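Local coordinates for putative type VI secretion protein (Escherichia coli, PDB 6SKI) that probably hydrolyses phospholipids as a toxic effector that is loaded onto the VgrG spike of the type VI secretion system, at residues 246-251 with 293-298; 41-46 with 201-206. All coordinates share one frame; numbering follows the deposited sequence.

How the interactions relate
Along the chain the two contacts stand in series, neither nested nor crossed. Interaction 2 comes first: strand 22-43 is met 155 residues later by helix 198-211, closing a long loop richer in helix than in strand and packing that helix on the central sheet. Interaction 1 opens 40 residues further on, in the loop after strand 237-243, and closes a shorter loop when 293-298 returns to it after strand 278-284. The two nevertheless touch in space, their centres about 12 Å apart. R204, on helix 198-211, reaches from 201-206 to both halves of interaction 1, where NH1 hydrogen-bonds to N295 O and, weakly, to T246 OG1, tying helix, loop and short strand together.

Interaction 1 (246-251 with 293-298); sequences TVAAIG and SLNSIK
T246 and N295 carry this contact, the carbonyl oxygen of T246 being gripped twice by the one asparagine. The shorter bond comes from the backbone, N295 N to T246 O at 2.7 Å, and the side-chain amide adds a longer bond from N295 ND2 to T246 O at 3.3 Å. The second bond is nearly straight (173° at the hydrogen) and T246 O lies almost in the amide plane of N295, yet ND2 stands above the carbonyl plane of T246, not on a lone pair. Both donors arrive from the same face of that plane. N295 can turn its amide back to the oxygen its own N-H uses because CG lies beside the backbone N (chi1 -61°). The two side chains cross at about a right angle, with T246 CG2 against N295 CB at 3.7 Å. A248 CB rests beside N295 ND2, also at 3.7 Å. S293 contributes its carbonyl: V247 CG2 packs on S293 O at 3.4 Å, and V247 CA makes a CH...O contact with that oxygen. V247 also touches S197 and H310, which with D245 are placed as a Ser-His-Asp triad would be and may form one. The contact thus joins strand 294-296 to the loop after strand 237-243, an arrangement consistent with the acid-bearing loop beside the catalytic site of an alpha/beta hydrolase.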
loop_
_atom_site.group_PDB
_atom_site.type_symbol
_atom_site.label_atom_id
_atom_site.label_comp_id
_atom_site.label_asym_id
_atom_site.label_seq_id
_atom_site.Cartn_x
_atom_site.Cartn_y
_atom_site.Cartn_z
ATOM N N THR A 246 5.483 5.266 -3.553
ATOM C CA THR A 246 4.184 5.927 -3.654
ATOM C C THR A 246 3.711 5.942 -5.101
ATOM O O THR A 246 4.316 6.593 -5.958
ATOM C CB THR A 246 4.250 7.341 -3.092
ATOM O OG1 THR A 246 4.887 7.312 -1.811
ATOM C CG2 THR A 246 2.851 7.900 -2.937
ATOM N N VAL A 247 2.635 5.215 -5.372
ATOM C CA VAL A 247 1.949 5.243 -6.654
ATOM C C VAL A 247 0.503 5.589 -6.335
ATOM O O VAL A 247 -0.257 4.735 -5.866
ATOM C CB VAL A 247 2.056 3.915 -7.409
ATOM C CG1 VAL A 247 1.232 3.959 -8.681
ATOM C CG2 VAL A 247 3.504 3.590 -7.713
ATOM N N ALA A 248 0.123 6.846 -6.569
ATOM C CA ALA A 248 -1.196 7.312 -6.156
ATOM C C ALA A 248 -2.307 6.533 -6.844
ATOM O O ALA A 248 -3.289 6.143 -6.204
ATOM C CB ALA A 248 -1.333 8.805 -6.445
ATOM N N ALA A 249 -2.172 6.294 -8.142
ATOM C CA ALA A 249 -3.172 5.567 -8.904
ATOM C C ALA A 249 -2.492 4.572 -9.828
ATOM O O ALA A 249 -1.495 4.898 -10.477
ATOM C CB ALA A 249 -4.051 6.518 -9.721
ATOM N N ILE A 250 -3.038 3.361 -9.884
ATOM C CA ILE A 250 -2.583 2.355 -10.835
ATOM C C ILE A 250 -3.694 2.163 -11.856
ATOM O O ILE A 250 -4.603 1.349 -11.661
ATOM C CB ILE A 250 -2.222 1.032 -10.137
ATOM C CG1 ILE A 250 -1.132 1.262 -9.094
ATOM C CG2 ILE A 250 -1.766 0.005 -11.151
ATOM C CD1 ILE A 250 -1.111 0.238 -7.990
ATOM N N GLY A 251 -3.630 2.913 -12.941
ATOM C CA GLY A 251 -4.719 3.002 -13.882
ATOM C C GLY A 251 -5.406 4.350 -13.815
ATOM O O GLY A 251 -4.847 5.352 -13.364
ATOM N N SER A 293 3.548 4.957 -11.722
ATOM C CA SER A 293 4.345 6.170 -11.723
ATOM C C SER A 293 4.568 6.619 -10.287
ATOM O O SER A 293 3.675 6.509 -9.444
ATOM C CB SER A 293 3.663 7.271 -12.535
ATOM O OG SER A 293 2.400 7.599 -11.993
ATOM N N LEU A 294 5.763 7.121 -10.016
ATOM C CA LEU A 294 6.177 7.442 -8.662
ATOM C C LEU A 294 5.665 8.812 -8.251
ATOM O O LEU A 294 5.611 9.734 -9.064
ATOM C CB LEU A 294 7.700 7.411 -8.556
ATOM C CG LEU A 294 8.298 7.710 -7.187
ATOM C CD1 LEU A 294 7.915 6.647 -6.186
ATOM C CD2 LEU A 294 9.799 7.843 -7.295
ATOM N N ASN A 295 5.251 8.926 -6.995
ATOM C CA ASN A 295 5.096 10.214 -6.330
ATOM C C ASN A 295 6.270 10.359 -5.371
ATOM O O ASN A 295 6.327 9.679 -4.343
ATOM C CB ASN A 295 3.761 10.316 -5.599
ATOM C CG ASN A 295 2.578 10.176 -6.526
ATOM O OD1 ASN A 295 1.932 11.162 -6.874
ATOM N ND2 ASN A 295 2.283 8.951 -6.930
ATOM N N SER A 296 7.203 11.233 -5.711
ATOM C CA SER A 296 8.471 11.310 -5.008
ATOM C C SER A 296 8.457 12.421 -3.968
ATOM O O SER A 296 7.823 13.463 -4.146
ATOM C CB SER A 296 9.620 11.535 -5.988
ATOM O OG SER A 296 10.777 11.998 -5.320
ATOM N N ILE A 297 9.168 12.177 -2.874
ATOM C CA ILE A 297 9.371 13.155 -1.821
ATOM C C ILE A 297 10.820 13.635 -1.798
ATOM O O ILE A 297 11.283 14.174 -0.798
ATOM C CB ILE A 297 8.936 12.595 -0.457
ATOM C CG1 ILE A 297 9.906 11.512 0.013
ATOM C CG2 ILE A 297 7.530 12.042 -0.538
ATOM C CD1 ILE A 297 9.670 11.050 1.422
ATOM N N LYS A 298 11.537 13.459 -2.904
ATOM C CA LYS A 298 12.939 13.838 -2.980
ATOM C C LYS A 298 13.069 15.353 -2.974
ATOM O O LYS A 298 12.336 16.051 -3.680
ATOM C CB LYS A 298 13.583 13.260 -4.236
ATOM C CG LYS A 298 15.093 13.346 -4.241
ATOM C CD LYS A 298 15.719 11.986 -4.452
ATOM C CE LYS A 298 17.134 11.946 -3.909
ATOM N NZ LYS A 298 17.165 12.172 -2.441
#

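Interaction 2 (41-46 with 201-206); sequences IFFDGT and AAARHF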
loop_
_atom_site.group_PDB
_atom_site.type_symbol
_atom_site.label_atom_id
_atom_site.label_comp_id
_atom_site.label_asym_id
_atom_site.label_seq_id
_atom_site.Cartn_x
_atom_site.Cartn_y
_atom_site.Cartn_z
ATOM N N ILE A 41 0.086 2.608 12.019
ATOM C CA ILE A 41 -0.874 2.509 10.930
ATOM C C ILE A 41 -0.150 1.896 9.747
ATOM O O ILE A 41 0.865 2.429 9.286
ATOM C CB ILE A 41 -1.472 3.876 10.570
ATOM C CG1 ILE A 41 -1.703 4.697 11.834
ATOM C CG2 ILE A 41 -2.784 3.695 9.853
ATOM C CD1 ILE A 41 -2.904 4.256 12.621
ATOM N N PHE A 42 -0.661 0.770 9.262
ATOM C CA PHE A 42 0.007 -0.014 8.233
ATOM C C PHE A 42 -0.942 -0.146 7.054
ATOM O O PHE A 42 -1.873 -0.956 7.089
ATOM C CB PHE A 42 0.417 -1.380 8.774
ATOM C CG PHE A 42 1.532 -1.319 9.772
ATOM C CD1 PHE A 42 1.264 -1.340 11.124
ATOM C CD2 PHE A 42 2.847 -1.254 9.359
ATOM C CE1 PHE A 42 2.281 -1.280 12.039
ATOM C CE2 PHE A 42 3.866 -1.200 10.276
ATOM C CZ PHE A 42 3.582 -1.211 11.615
ATOM N N PHE A 43 -0.696 0.640 6.015
ATOM C CA PHE A 43 -1.512 0.654 4.809
ATOM C C PHE A 43 -0.825 -0.242 3.793
ATOM O O PHE A 43 0.236 0.105 3.271
ATOM C CB PHE A 43 -1.648 2.063 4.247
ATOM C CG PHE A 43 -2.524 2.973 5.038
ATOM C CD1 PHE A 43 -3.890 2.974 4.855
ATOM C CD2 PHE A 43 -1.973 3.880 5.915
ATOM C CE1 PHE A 43 -4.687 3.834 5.561
ATOM C CE2 PHE A 43 -2.765 4.740 6.619
ATOM C CZ PHE A 43 -4.124 4.718 6.443
ATOM N N ASP A 44 -1.425 -1.379 3.493
ATOM C CA ASP A 44 -0.772 -2.295 2.577
ATOM C C ASP A 44 -1.156 -1.977 1.138
ATOM O O ASP A 44 -2.104 -1.241 0.863
ATOM C CB ASP A 44 -1.141 -3.735 2.922
ATOM C CG ASP A 44 -0.073 -4.720 2.519
ATOM O OD1 ASP A 44 0.837 -4.336 1.758
ATOM O OD2 ASP A 44 -0.140 -5.882 2.964
ATOM N N GLY A 45 -0.391 -2.532 0.213
ATOM C CA GLY A 45 -0.801 -2.632 -1.167
ATOM C C GLY A 45 -1.510 -3.946 -1.396
ATOM O O GLY A 45 -2.252 -4.430 -0.535
ATOM N N THR A 46 -1.271 -4.551 -2.549
ATOM C CA THR A 46 -1.656 -5.943 -2.647
ATOM C C THR A 46 -0.687 -6.782 -1.819
ATOM O O THR A 46 0.494 -6.455 -1.674
ATOM C CB THR A 46 -1.673 -6.403 -4.104
ATOM O OG1 THR A 46 -2.210 -5.359 -4.924
ATOM C CG2 THR A 46 -2.540 -7.636 -4.256
ATOM N N ALA A 201 0.210 6.368 -0.903
ATOM C CA ALA A 201 -0.614 7.553 -1.047
ATOM C C ALA A 201 -1.603 7.645 0.101
ATOM O O ALA A 201 -1.692 8.684 0.766
ATOM C CB ALA A 201 -1.339 7.526 -2.391
ATOM N N ALA A 202 -2.278 6.535 0.408
ATOM C CA ALA A 202 -3.163 6.512 1.563
ATOM C C ALA A 202 -2.420 6.936 2.815
ATOM O O ALA A 202 -2.886 7.819 3.546
ATOM C CB ALA A 202 -3.767 5.121 1.743
ATOM N N ALA A 203 -1.218 6.392 3.031
ATOM C CA ALA A 203 -0.468 6.790 4.213
ATOM C C ALA A 203 -0.231 8.286 4.201
ATOM O O ALA A 203 -0.545 8.977 5.177
ATOM C CB ALA A 203 0.858 6.039 4.292
ATOM N N ARG A 204 0.225 8.812 3.065
ATOM C CA ARG A 204 0.443 10.245 2.978
ATOM C C ARG A 204 -0.856 10.988 3.229
ATOM O O ARG A 204 -0.897 11.912 4.050
ATOM C CB ARG A 204 1.036 10.591 1.616
ATOM C CG ARG A 204 2.424 10.014 1.428
ATOM C CD ARG A 204 2.835 9.973 -0.022
ATOM N NE ARG A 204 3.098 11.295 -0.569
ATOM C CZ ARG A 204 4.000 11.536 -1.511
ATOM N NH1 ARG A 204 4.722 10.542 -2.000
ATOM N NH2 ARG A 204 4.185 12.766 -1.959
ATOM N N HIS A 205 -1.949 10.517 2.624
ATOM C CA HIS A 205 -3.236 11.145 2.876
ATOM C C HIS A 205 -3.559 11.111 4.358
ATOM O O HIS A 205 -3.900 12.143 4.947
ATOM C CB HIS A 205 -4.330 10.455 2.063
ATOM C CG HIS A 205 -5.628 11.201 2.047
ATOM N ND1 HIS A 205 -6.786 10.688 2.584
ATOM C CD2 HIS A 205 -5.946 12.425 1.568
ATOM C CE1 HIS A 205 -7.765 11.562 2.433
ATOM N NE2 HIS A 205 -7.281 12.623 1.816
ATOM N N PHE A 206 -3.374 9.951 4.993
ATOM C CA PHE A 206 -3.642 9.862 6.420
ATOM C C PHE A 206 -2.809 10.876 7.181
ATOM O O PHE A 206 -3.337 11.615 8.021
ATOM C CB PHE A 206 -3.369 8.448 6.922
ATOM C CG PHE A 206 -3.655 8.260 8.380
ATOM C CD1 PHE A 206 -4.920 7.915 8.811
ATOM C CD2 PHE A 206 -2.657 8.430 9.319
ATOM C CE1 PHE A 206 -5.179 7.747 10.151
ATOM C CE2 PHE A 206 -2.913 8.264 10.655
ATOM C CZ PHE A 206 -4.173 7.922 11.074
#
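F43 and A203 mark the closest backbone approach, where strand 41-43 and helix 201-206 run roughly antiparallel at 144°, their axes 8.5 Å apart at the nearest point. This is the helix-on-sheet packing of an alpha/beta hydrolase fold: the helix follows strand 184-195, the parallel neighbour of strand 22-43, and lies back across the sheet. No hydrogen bond links the two segments, and the contact is apolar and buried. F43 is central. With CG beside the backbone N, its ring reaches the helix surface formed by A202, A203 and F206. The methyl of A202 sits over one face of the ring in a CH-pi contact, CB lying 4.2 Å from the F43 centroid and 27° off the ring normal. A203 N lies over the same face, offset toward the rim, while F43 CD2 comes to 3.7 Å from A203 CA. The small alanines thereby bring the aromatic ring close to the helix backbone. One turn further along, F206 CB lies 3.8 Å from F43 CE2, and with CG anti to the backbone N the F206 ring extends past F43 to I41. The two phenyl planes are inclined at 55° with centroids 5.8 Å apart, an oblique pairing. V193 of strand 184-195 touches F43, A203 and F206, and F191 meets the F206 ring edge-to-face. From helix 156-178, I168 packs on both I41 and F206, and A164 on F43, so the hydrophobic layer continues into a second helix. At the far end of the contact I41 crosses the F206 side chain at about a right angle, its CG1 lying 3.9 Å from F206 CE2.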